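Local coordinates for protein lipopolysaccharide heptosyltransferase 2 (Escherichia coli, PDB 1PSW) that catalyses transfer of the second heptose, from ADP-L-glycero-beta-D-manno-heptose, onto the heptosyl-Kdo2-lipid A module of the lipopolysaccharide inner core, at residues 183-188 against 207-212; 201-206 against 229-234; 282-287 against 336-341. All blocks are in the same frame, centred on the assembly; numbering follows the deposited sequence.

Contact 1. Residues 183-188 against 207-212; sequences IGFCPG and KQLIDE
I183, F185 and L209 make the whole apolar contact, and a single methyl, CD1 of L209, does the touching on the helix side. It sits 3.7 Å from CG2 of I183 and 3.6 Å from CZ of F185, so it bridges two side chains that leave the strand on the same face. The phenyl ring receives this methyl at its edge, near the ring plane; CE1 of F185 lies almost as close to L209 CD1, at 3.7 Å. The F185 and L209 side chains run at each other from opposite directions, whereas those of I183 and L209 cross at about a right angle. With CG anti to the carbonyl carbon (chi1 -73°), L209 extends CD1 toward the strand, and I183 presents chiefly CG2, with CB and CG1 slightly farther from the same methyl. The pairing belongs to a beta-alpha-beta unit, strand 182-186, helix 199-211 and strand 215-218, in the second of the two Rossmann-like domains of the GT-B fold; here the helix is laid against an interior strand of its parallel sheet. Backbone bonds tie I183 and F185 to the neighbouring strand 215-218 and G184 to strand 264-268. On the helix, L205 and A206 add further cover to F185, and L336 of helix 332-347 packs against L209. No hydrogen bond crosses between the two segments. As the helix runs out, D211 N bonds to K207 O at 3.0 Å, while E212 N bonds to L209 O at 2.9 Å and only weakly to Q208 O. The carboxylate oxygen OE2 of E212 accepts a hydrogen bond from ND2 of N340, and past the strand end G188 O accepts one from ND2 of N268.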
loop_
_atom_site.group_PDB
_atom_site.type_symbol
_atom_site.label_atom_id
_atom_site.label_comp_id
_atom_site.label_asym_id
_atom_site.label_seq_id
_atom_site.Cartn_x
_atom_site.Cartn_y
_atom_site.Cartn_z
ATOM N N ILE A 183 -14.427 -11.384 5.918
ATOM C CA ILE A 183 -13.013 -11.690 5.795
ATOM C C ILE A 183 -12.700 -11.166 4.398
ATOM O O ILE A 183 -13.456 -11.409 3.454
ATOM C CB ILE A 183 -12.748 -13.202 5.848
ATOM C CG1 ILE A 183 -13.153 -13.757 7.228
ATOM C CG2 ILE A 183 -11.276 -13.470 5.549
ATOM C CD1 ILE A 183 -12.279 -13.268 8.375
ATOM N N GLY A 184 -11.614 -10.420 4.264
ATOM C CA GLY A 184 -11.266 -9.901 2.959
ATOM C C GLY A 184 -10.098 -10.651 2.338
ATOM O O GLY A 184 -9.165 -11.028 3.038
ATOM N N PHE A 185 -10.169 -10.889 1.028
ATOM C CA PHE A 185 -9.103 -11.565 0.278
ATOM C C PHE A 185 -8.553 -10.577 -0.755
ATOM O O PHE A 185 -9.308 -9.808 -1.343
ATOM C CB PHE A 185 -9.635 -12.784 -0.508
ATOM C CG PHE A 185 -10.013 -13.980 0.336
ATOM C CD1 PHE A 185 -9.846 -13.975 1.712
ATOM C CD2 PHE A 185 -10.533 -15.126 -0.274
ATOM C CE1 PHE A 185 -10.194 -15.095 2.487
ATOM C CE2 PHE A 185 -10.886 -16.249 0.481
ATOM C CZ PHE A 185 -10.713 -16.231 1.866
ATOM N N CYS A 186 -7.246 -10.613 -0.984
ATOM C CA CYS A 186 -6.597 -9.758 -1.980
ATOM C C CYS A 186 -5.759 -10.741 -2.795
ATOM O O CYS A 186 -4.549 -10.836 -2.618
ATOM C CB CYS A 186 -5.690 -8.729 -1.301
ATOM S SG CYS A 186 -6.529 -7.604 -0.162
ATOM N N PRO A 187 -6.401 -11.483 -3.710
ATOM C CA PRO A 187 -5.779 -12.494 -4.575
ATOM C C PRO A 187 -4.821 -12.046 -5.677
ATOM O O PRO A 187 -4.111 -12.877 -6.248
ATOM C CB PRO A 187 -6.984 -13.241 -5.127
ATOM C CG PRO A 187 -7.971 -12.140 -5.323
ATOM C CD PRO A 187 -7.826 -11.318 -4.049
ATOM N N GLY A 188 -4.796 -10.751 -5.972
ATOM C CA GLY A 188 -3.913 -10.259 -7.016
ATOM C C GLY A 188 -2.505 -9.996 -6.526
ATOM O O GLY A 188 -2.176 -10.285 -5.375
ATOM N N LYS A 207 -14.592 -21.450 1.152
ATOM C CA LYS A 207 -15.586 -22.458 1.520
ATOM C C LYS A 207 -15.500 -22.747 3.011
ATOM O O LYS A 207 -16.516 -22.866 3.699
ATOM C CB LYS A 207 -15.352 -23.765 0.754
ATOM C CG LYS A 207 -15.505 -23.640 -0.737
ATOM C CD LYS A 207 -15.230 -24.964 -1.424
ATOM C CE LYS A 207 -15.330 -24.805 -2.926
ATOM N NZ LYS A 207 -14.914 -26.025 -3.666
ATOM N N GLN A 208 -14.274 -22.873 3.503
ATOM C CA GLN A 208 -14.039 -23.153 4.914
ATOM C C GLN A 208 -14.522 -22.010 5.808
ATOM O O GLN A 208 -15.100 -22.246 6.870
ATOM C CB GLN A 208 -12.546 -23.375 5.156
ATOM C CG GLN A 208 -11.940 -24.542 4.412
ATOM C CD GLN A 208 -12.290 -25.877 5.028
ATOM O OE1 GLN A 208 -13.399 -26.389 4.857
ATOM N NE2 GLN A 208 -11.349 -26.439 5.778
ATOM N N LEU A 209 -14.261 -20.776 5.382
ATOM C CA LEU A 209 -14.658 -19.599 6.155
ATOM C C LEU A 209 -16.171 -19.396 6.165
ATOM O O LEU A 209 -16.759 -19.065 7.196
ATOM C CB LEU A 209 -13.959 -18.343 5.615
ATOM C CG LEU A 209 -12.461 -18.236 5.930
ATOM C CD1 LEU A 209 -11.827 -17.062 5.179
ATOM C CD2 LEU A 209 -12.283 -18.073 7.428
ATOM N N ILE A 210 -16.799 -19.589 5.013
ATOM C CA ILE A 210 -18.242 -19.443 4.910
ATOM C C ILE A 210 -18.897 -20.498 5.794
ATOM O O ILE A 210 -19.947 -20.268 6.398
ATOM C CB ILE A 210 -18.691 -19.616 3.453
ATOM C CG1 ILE A 210 -18.187 -18.420 2.637
ATOM C CG2 ILE A 210 -20.207 -19.757 3.375
ATOM C CD1 ILE A 210 -18.353 -18.565 1.149
ATOM N N ASP A 211 -18.259 -21.658 5.885
ATOM C CA ASP A 211 -18.793 -22.723 6.712
ATOM C C ASP A 211 -18.648 -22.376 8.195
ATOM O O ASP A 211 -19.390 -22.898 9.026
ATOM C CB ASP A 211 -18.088 -24.042 6.404
ATOM C CG ASP A 211 -18.663 -25.201 7.190
ATOM O OD1 ASP A 211 -19.880 -25.463 7.063
ATOM O OD2 ASP A 211 -17.901 -25.850 7.938
ATOM N N GLU A 212 -17.700 -21.496 8.523
ATOM C CA GLU A 212 -17.489 -21.073 9.908
ATOM C C GLU A 212 -18.395 -19.908 10.298
ATOM O O GLU A 212 -18.351 -19.437 11.434
ATOM C CB GLU A 212 -16.038 -20.652 10.149
ATOM C CG GLU A 212 -15.032 -21.776 10.110
ATOM C CD GLU A 212 -13.640 -21.328 10.525
ATOM O OE1 GLU A 212 -13.432 -20.120 10.771
ATOM O OE2 GLU A 212 -12.742 -22.190 10.610
#

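Contact 2. Residues 201-206 against 229-234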
loop_
_atom_site.group_PDB
_atom_site.type_symbol
_atom_site.label_atom_id
_atom_site.label_comp_id
_atom_site.label_asym_id
_atom_site.label_seq_id
_atom_site.Cartn_x
_atom_site.Cartn_y
_atom_site.Cartn_z
ATOM N N HIS A 201 -6.842 -22.204 -4.184
ATOM C CA HIS A 201 -6.585 -22.251 -2.750
ATOM C C HIS A 201 -7.462 -21.186 -2.087
ATOM O O HIS A 201 -8.041 -21.432 -1.027
ATOM C CB HIS A 201 -5.110 -22.003 -2.428
ATOM C CG HIS A 201 -4.245 -23.219 -2.594
ATOM N ND1 HIS A 201 -4.764 -24.484 -2.739
ATOM C CD2 HIS A 201 -2.898 -23.353 -2.639
ATOM C CE1 HIS A 201 -3.772 -25.353 -2.871
ATOM N NE2 HIS A 201 -2.634 -24.693 -2.814
ATOM N N TYR A 202 -7.576 -20.010 -2.703
ATOM C CA TYR A 202 -8.431 -18.969 -2.134
ATOM C C TYR A 202 -9.878 -19.467 -2.096
ATOM O O TYR A 202 -10.610 -19.178 -1.150
ATOM C CB TYR A 202 -8.353 -17.663 -2.951
ATOM C CG TYR A 202 -7.232 -16.722 -2.527
ATOM C CD1 TYR A 202 -7.263 -16.081 -1.277
ATOM C CD2 TYR A 202 -6.135 -16.483 -3.362
ATOM C CE1 TYR A 202 -6.226 -15.224 -0.869
ATOM C CE2 TYR A 202 -5.094 -15.632 -2.963
ATOM C CZ TYR A 202 -5.145 -15.010 -1.724
ATOM O OH TYR A 202 -4.116 -14.181 -1.323
ATOM N N ALA A 203 -10.288 -20.225 -3.113
ATOM C CA ALA A 203 -11.653 -20.744 -3.161
ATOM C C ALA A 203 -11.913 -21.728 -2.023
ATOM O O ALA A 203 -12.944 -21.659 -1.358
ATOM C CB ALA A 203 -11.915 -21.412 -4.506
ATOM N N GLU A 204 -10.975 -22.647 -1.814
ATOM C CA GLU A 204 -11.094 -23.636 -0.750
ATOM C C GLU A 204 -11.158 -22.927 0.606
ATOM O O GLU A 204 -11.949 -23.292 1.478
ATOM C CB GLU A 204 -9.895 -24.592 -0.794
ATOM C CG GLU A 204 -9.821 -25.610 0.339
ATOM C CD GLU A 204 -11.088 -26.435 0.476
ATOM O OE1 GLU A 204 -11.564 -26.978 -0.546
ATOM O OE2 GLU A 204 -11.604 -26.550 1.610
ATOM N N LEU A 205 -10.327 -21.904 0.781
ATOM C CA LEU A 205 -10.319 -21.151 2.035
ATOM C C LEU A 205 -11.656 -20.448 2.245
ATOM O O LEU A 205 -12.150 -20.352 3.369
ATOM C CB LEU A 205 -9.185 -20.112 2.046
ATOM C CG LEU A 205 -9.073 -19.273 3.336
ATOM C CD1 LEU A 205 -8.907 -20.194 4.539
ATOM C CD2 LEU A 205 -7.898 -18.314 3.248
ATOM N N ALA A 206 -12.237 -19.943 1.161
ATOM C CA ALA A 206 -13.520 -19.257 1.259
ATOM C C ALA A 206 -14.610 -20.239 1.705
ATOM O O ALA A 206 -15.456 -19.905 2.542
ATOM C CB ALA A 206 -13.887 -18.627 -0.087
ATOM N N ASN A 229 -13.546 -13.738 -10.302
ATOM C CA ASN A 229 -14.603 -14.564 -10.873
ATOM C C ASN A 229 -14.213 -16.040 -10.916
ATOM O O ASN A 229 -15.063 -16.904 -10.732
ATOM C CB ASN A 229 -14.960 -14.089 -12.287
ATOM C CG ASN A 229 -15.947 -12.927 -12.290
ATOM O OD1 ASN A 229 -16.569 -12.612 -11.272
ATOM N ND2 ASN A 229 -16.110 -12.297 -13.449
ATOM N N GLU A 230 -12.937 -16.330 -11.157
ATOM C CA GLU A 230 -12.480 -17.715 -11.211
ATOM C C GLU A 230 -12.585 -18.331 -9.817
ATOM O O GLU A 230 -12.825 -19.526 -9.675
ATOM C CB GLU A 230 -11.036 -17.792 -11.742
ATOM C CG GLU A 230 -10.501 -19.227 -11.904
ATOM C CD GLU A 230 -9.188 -19.318 -12.681
ATOM O OE1 GLU A 230 -8.267 -18.505 -12.427
ATOM O OE2 GLU A 230 -9.056 -20.228 -13.536
ATOM N N ILE A 231 -12.414 -17.506 -8.788
ATOM C CA ILE A 231 -12.522 -17.965 -7.406
ATOM C C ILE A 231 -13.988 -18.285 -7.105
ATOM O O ILE A 231 -14.309 -19.346 -6.559
ATOM C CB ILE A 231 -12.003 -16.882 -6.419
ATOM C CG1 ILE A 231 -10.493 -16.706 -6.603
ATOM C CG2 ILE A 231 -12.332 -17.266 -4.983
ATOM C CD1 ILE A 231 -9.888 -15.537 -5.833
ATOM N N LEU A 232 -14.878 -17.367 -7.468
ATOM C CA LEU A 232 -16.317 -17.549 -7.248
ATOM C C LEU A 232 -16.879 -18.760 -7.987
ATOM O O LEU A 232 -17.769 -19.443 -7.485
ATOM C CB LEU A 232 -17.080 -16.307 -7.708
ATOM C CG LEU A 232 -17.519 -15.297 -6.659
ATOM C CD1 LEU A 232 -18.040 -14.070 -7.371
ATOM C CD2 LEU A 232 -18.597 -15.894 -5.756
ATOM N N ALA A 233 -16.367 -19.001 -9.188
ATOM C CA ALA A 233 -16.826 -20.115 -10.007
ATOM C C ALA A 233 -16.523 -21.472 -9.371
ATOM O O ALA A 233 -17.027 -22.498 -9.824
ATOM C CB ALA A 233 -16.194 -20.035 -11.389
ATOM N N ALA A 234 -15.704 -21.480 -8.327
ATOM C CA ALA A 234 -15.347 -22.726 -7.665
ATOM C C ALA A 234 -16.248 -23.018 -6.474
ATOM O O ALA A 234 -16.131 -24.065 -5.836
ATOM C CB ALA A 234 -13.894 -22.676 -7.214
#
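A203 meets both A234 and I231, and with its small side chain the two backbones come together until the CA atoms of A203 and I231 are 5.1 Å apart. CB of A203 abuts CB of A234 at 3.6 Å, methyl against methyl, and lies 3.8 Å from the carbonyl O of I231. The isoleucine lies alongside the helix: its CG2, anti to the backbone N, comes 4.0 Å from A203 CA, and its other branch extends to place CD1 3.9 Å from CB of Y202. That tyrosine is thus touched mainly at its base, since the ring carries on away from segment 229-234. No hydrogen bond links the two segments. In the fold, the contact joins helices 199-211 and 225-232, the elements before and after strand 215-218 in the Rossmann-like domain that carries both. A234 N bonds to I231 O at 3.1 Å, which helps to hold its methyl toward A203. Farther out, W197 meets the Y202 ring edge-to-face, and Y202 OH makes a weak hydrogen bond with OD1 of N268. I231 is also flanked by P187 and H199. Beyond the touching residues, NE2 of H201 is hydrogen-bonded to I328 O, and OD1 of N229 accepts from ND2 of N245.

Contact 3. Residues 282-287 against 336-341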
loop_
_atom_site.group_PDB
_atom_site.type_symbol
_atom_site.label_atom_id
_atom_site.label_comp_id
_atom_site.label_asym_id
_atom_site.label_seq_id
_atom_site.Cartn_x
_atom_site.Cartn_y
_atom_site.Cartn_z
ATOM N N PRO A 282 -6.113 -7.526 11.442
ATOM C CA PRO A 282 -5.379 -8.794 11.504
ATOM C C PRO A 282 -5.189 -9.218 10.055
ATOM O O PRO A 282 -6.108 -9.102 9.247
ATOM C CB PRO A 282 -6.335 -9.712 12.248
ATOM C CG PRO A 282 -7.037 -8.763 13.180
ATOM C CD PRO A 282 -7.319 -7.570 12.287
ATOM N N LEU A 283 -4.002 -9.701 9.728
ATOM C CA LEU A 283 -3.728 -10.085 8.358
ATOM C C LEU A 283 -2.738 -11.228 8.239
ATOM O O LEU A 283 -1.823 -11.369 9.043
ATOM C CB LEU A 283 -3.226 -8.855 7.588
ATOM C CG LEU A 283 -2.502 -9.009 6.253
ATOM C CD1 LEU A 283 -3.056 -8.044 5.211
ATOM C CD2 LEU A 283 -1.024 -8.756 6.486
ATOM N N VAL A 284 -2.954 -12.062 7.233
ATOM C CA VAL A 284 -2.072 -13.190 6.968
ATOM C C VAL A 284 -1.527 -12.919 5.569
ATOM O O VAL A 284 -2.292 -12.852 4.605
ATOM C CB VAL A 284 -2.842 -14.533 6.973
ATOM C CG1 VAL A 284 -1.892 -15.677 6.631
ATOM C CG2 VAL A 284 -3.470 -14.769 8.333
ATOM N N ALA A 285 -0.212 -12.752 5.472
ATOM C CA ALA A 285 0.458 -12.467 4.212
ATOM C C ALA A 285 1.204 -13.699 3.702
ATOM O O ALA A 285 2.085 -14.232 4.372
ATOM C CB ALA A 285 1.415 -11.298 4.397
ATOM N N LEU A 286 0.832 -14.142 2.504
ATOM C CA LEU A 286 1.415 -15.328 1.889
ATOM C C LEU A 286 2.546 -15.029 0.915
ATOM O O LEU A 286 2.350 -14.349 -0.099
ATOM C CB LEU A 286 0.313 -16.112 1.183
ATOM C CG LEU A 286 -0.948 -16.291 2.038
ATOM C CD1 LEU A 286 -1.970 -17.111 1.260
ATOM C CD2 LEU A 286 -0.604 -16.990 3.364
ATOM N N TYR A 287 3.726 -15.559 1.220
ATOM C CA TYR A 287 4.907 -15.357 0.385
ATOM C C TYR A 287 5.410 -16.633 -0.272
ATOM O O TYR A 287 5.320 -17.721 0.295
ATOM C CB TYR A 287 6.048 -14.771 1.212
ATOM C CG TYR A 287 5.874 -13.320 1.581
ATOM C CD1 TYR A 287 4.970 -12.928 2.571
ATOM C CD2 TYR A 287 6.626 -12.334 0.944
ATOM C CE1 TYR A 287 4.825 -11.585 2.917
ATOM C CE2 TYR A 287 6.489 -10.993 1.282
ATOM C CZ TYR A 287 5.593 -10.624 2.267
ATOM O OH TYR A 287 5.471 -9.296 2.620
ATOM N N LEU A 336 -5.896 -21.211 7.159
ATOM C CA LEU A 336 -7.103 -21.147 7.978
ATOM C C LEU A 336 -6.768 -21.180 9.469
ATOM O O LEU A 336 -7.360 -20.453 10.265
ATOM C CB LEU A 336 -8.039 -22.308 7.634
ATOM C CG LEU A 336 -9.316 -22.411 8.466
ATOM C CD1 LEU A 336 -10.175 -21.166 8.265
ATOM C CD2 LEU A 336 -10.080 -23.663 8.058
ATOM N N GLU A 337 -5.820 -22.033 9.837
ATOM C CA GLU A 337 -5.399 -22.159 11.229
ATOM C C GLU A 337 -4.779 -20.871 11.750
ATOM O O GLU A 337 -5.031 -20.464 12.884
ATOM C CB GLU A 337 -4.399 -23.302 11.372
ATOM C CG GLU A 337 -5.046 -24.671 11.481
ATOM C CD GLU A 337 -4.034 -25.801 11.485
ATOM O OE1 GLU A 337 -2.986 -25.656 12.155
ATOM O OE2 GLU A 337 -4.292 -26.838 10.835
ATOM N N GLU A 338 -3.953 -20.241 10.924
ATOM C CA GLU A 338 -3.309 -18.989 11.307
ATOM C C GLU A 338 -4.365 -17.888 11.419
ATOM O O GLU A 338 -4.305 -17.034 12.309
ATOM C CB GLU A 338 -2.271 -18.586 10.259
ATOM C CG GLU A 338 -1.531 -17.306 10.592
ATOM C CD GLU A 338 -0.499 -17.499 11.685
ATOM O OE1 GLU A 338 0.450 -18.284 11.464
ATOM O OE2 GLU A 338 -0.641 -16.877 12.761
ATOM N N LEU A 339 -5.329 -17.918 10.505
ATOM C CA LEU A 339 -6.395 -16.930 10.475
ATOM C C LEU A 339 -7.314 -17.044 11.697
ATOM O O LEU A 339 -7.564 -16.050 12.373
ATOM C CB LEU A 339 -7.199 -17.077 9.179
ATOM C CG LEU A 339 -8.107 -15.919 8.760
ATOM C CD1 LEU A 339 -7.275 -14.662 8.529
ATOM C CD2 LEU A 339 -8.854 -16.292 7.479
ATOM N N ASN A 340 -7.806 -18.242 11.996
ATOM C CA ASN A 340 -8.689 -18.399 13.150
ATOM C C ASN A 340 -8.023 -17.941 14.449
ATOM O O ASN A 340 -8.692 -17.449 15.359
ATOM C CB ASN A 340 -9.153 -19.853 13.300
ATOM C CG ASN A 340 -10.141 -20.261 12.228
ATOM O OD1 ASN A 340 -11.010 -19.483 11.842
ATOM N ND2 ASN A 340 -10.020 -21.492 11.748
ATOM N N ALA A 341 -6.704 -18.091 14.532
ATOM C CA ALA A 341 -5.972 -17.687 15.734
ATOM C C ALA A 341 -6.022 -16.176 15.922
ATOM O O ALA A 341 -6.297 -15.682 17.016
ATOM C CB ALA A 341 -4.524 -18.152 15.650
#
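Strand and helix come nearest at V284 and L339, whose CA atoms stand 6.7 Å apart, and no hydrogen bond passes between the segments. CG2 of V284, anti to its carbonyl carbon, is the atom that touches both helix residues. It lies 3.8 Å from CD1 of L339 and 3.9 Å from CG of E338, one methyl against a leucine branch and against the methylene part of an acid. Each helix side chain crosses the valine obliquely. E338 brings CG to the valine with CG anti to the backbone N (chi1 -179°), and a bend at chi2 (75°) then swings the carboxylate off that line, with R303 of strand 302-306 in side-chain contact. L339 also touches A264 and V266 of the adjacent strand 264-268, while I305 flanks V284. On the strand, L283 points the other way, to M273 and A276 of helix 271-278. With helix 332-347 on one face and helix 271-278 on the other, strand 283-287 is enclosed as in the three-layered alpha-beta-alpha, Rossmann-like domains of the GT-B fold.

All three contacts lie in the same Rossmann-like domain, on the same side of the chain's centre. Contacts 1 and 2 are centred about 8 Å apart and share helix 199-211; along the chain their segments alternate, 183-188, 201-206, 207-212, 229-234. Contact 3 follows both in series, with centres about 11 Å from contact 1 and 17 Å from contact 2. Contacts 1 and 3 set helices on strands 182-186 and 283-287 of one parallel sheet, with strand 264-268 between them, whereas contact 2 joins helix to helix. L336 on helix 332-347 touches L205 of contact 2, so the chain's last helix and helix 199-211 pack together over that sheet, bringing the C-terminal end of the protein into this domain.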